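PDB 2QTD: uncharacterized protein MJ0327 from Methanocaldococcus jannaschii DSM 2661, which is of unknown function but, as a member of the dinitrogenase iron-molybdenum cofactor family with a ribonuclease H-like fold, may bind or carry such a cofactor. Local coordinates for residues V29-D33 and N34-S38. Numbering follows the deposited sequence.
Sequences VRIDD and NEVKS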
# COMPACT_ATOMS: atom_id res chain seq x y z
N VAL A 29 -3.07 5.23 4.51
CA VAL A 29 -3.17 5.19 5.96
C VAL A 29 -1.97 5.84 6.60
O VAL A 29 -0.82 5.57 6.23
CB VAL A 29 -3.40 3.76 6.53
CG1 VAL A 29 -4.73 3.19 6.08
CG2 VAL A 29 -2.27 2.83 6.17
N ARG A 30 -2.25 6.72 7.56
CA ARG A 30 -1.22 7.34 8.39
C ARG A 30 -1.19 6.56 9.69
O ARG A 30 -2.20 6.46 10.37
CB ARG A 30 -1.51 8.82 8.70
CG ARG A 30 -0.78 9.43 9.88
CD ARG A 30 0.69 9.43 9.72
NE ARG A 30 1.11 10.21 8.56
CZ ARG A 30 2.38 10.36 8.17
NH1 ARG A 30 3.38 9.83 8.87
NH2 ARG A 30 2.65 11.10 7.09
N ILE A 31 -0.01 6.03 10.03
CA ILE A 31 0.21 5.25 11.24
C ILE A 31 1.12 6.08 12.10
O ILE A 31 2.12 6.62 11.61
CB ILE A 31 0.89 3.91 10.95
CG1 ILE A 31 -0.05 2.98 10.16
CG2 ILE A 31 1.39 3.28 12.33
CD1 ILE A 31 0.68 1.92 9.23
N ASP A 32 0.76 6.26 13.37
CA ASP A 32 1.52 7.12 14.25
C ASP A 32 1.51 6.53 15.62
O ASP A 32 0.48 5.99 16.04
CB ASP A 32 0.91 8.50 14.32
CG ASP A 32 1.95 9.57 14.37
OD1 ASP A 32 3.01 9.34 15.01
OD2 ASP A 32 1.71 10.61 13.72
N ASP A 33 2.66 6.59 16.27
CA ASP A 33 2.89 5.90 17.52
C ASP A 33 2.26 4.51 17.49
O ASP A 33 1.48 4.15 18.37
CB ASP A 33 2.35 6.77 18.67
CG ASP A 33 3.20 8.01 18.92
OD1 ASP A 33 4.46 7.90 18.92
OD2 ASP A 33 2.62 9.09 19.14
N ASN A 34 2.58 3.77 16.41
CA ASN A 34 2.04 2.43 16.12
C ASN A 34 0.49 2.28 16.04
O ASN A 34 -0.02 1.19 16.26
CB ASN A 34 2.62 1.41 17.14
CG ASN A 34 4.14 1.33 17.08
OD1 ASN A 34 4.72 1.28 16.00
ND2 ASN A 34 4.79 1.30 18.25
N GLU A 35 -0.23 3.36 15.73
CA GLU A 35 -1.69 3.34 15.63
C GLU A 35 -2.09 3.98 14.32
O GLU A 35 -1.48 4.97 13.96
CB GLU A 35 -2.30 4.14 16.77
CG GLU A 35 -3.83 4.10 16.78
CD GLU A 35 -4.41 4.53 18.08
OE1 GLU A 35 -4.42 5.75 18.34
OE2 GLU A 35 -4.86 3.65 18.84
N VAL A 36 -3.13 3.46 13.65
CA VAL A 36 -3.75 4.18 12.52
C VAL A 36 -4.42 5.48 12.97
O VAL A 36 -5.30 5.46 13.85
CB VAL A 36 -4.79 3.35 11.74
CG1 VAL A 36 -5.36 4.17 10.62
CG2 VAL A 36 -4.14 2.11 11.07
N LYS A 37 -3.98 6.59 12.41
CA LYS A 37 -4.51 7.91 12.79
C LYS A 37 -5.51 8.46 11.80
O LYS A 37 -6.43 9.21 12.18
CB LYS A 37 -3.38 8.90 12.97
CG LYS A 37 -2.43 8.62 14.12
CD LYS A 37 -3.16 8.37 15.43
CE LYS A 37 -2.23 8.46 16.60
NZ LYS A 37 -2.90 8.21 17.90
N SER A 38 -5.33 8.14 10.52
CA SER A 38 -6.24 8.62 9.51
C SER A 38 -6.19 7.77 8.24
O SER A 38 -5.26 6.96 8.03
CB SER A 38 -5.88 10.06 9.15
OG SER A 38 -4.69 10.04 8.41
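Asp32 and Glu35 close a beta hairpin through a type I' turn, Asp32 N reaching Glu35 O at 2.7 Å and Glu35 N returning to Asp32 O, while two residues further from the turn, past the pair Ile31-Val36, a classic beta bulge sets both Lys37 and Ser38 against Arg30. The bulge shifts the register: Lys37 N donates almost straight to Arg30 O (2.7 Å, 174° at the hydrogen), and Arg30 N is bonded to Ser38 O. The hairpin joins strand 35-43, outermost in the mixed sheet, to strand 25-32, whose other edge pairs with strand 5-11. Ile31 and Val36 share the face packed by helix 87-95, Ile31 CG1 lying 4.3 Å from Val36 CG2; Ile31 meets Phe94 and Ile95, Val36 meets Ile91. On the other face, Ser38 OG lies 3.4 Å from Arg30 CB. Here the long aliphatic stem of Lys37, bent at chi2 (-51°), runs across Asp32 toward the turn, its CG only 3.3 Å from Asp32 CB. At the loop itself, Asn34 turns its OD1 to the backbone N of Ile3, tying the turn to the N-terminal segment. The lysine's ammonium ends in a salt bridge, NZ meeting Glu35 OE1 at 2.9 Å on the anti side of the carboxylate.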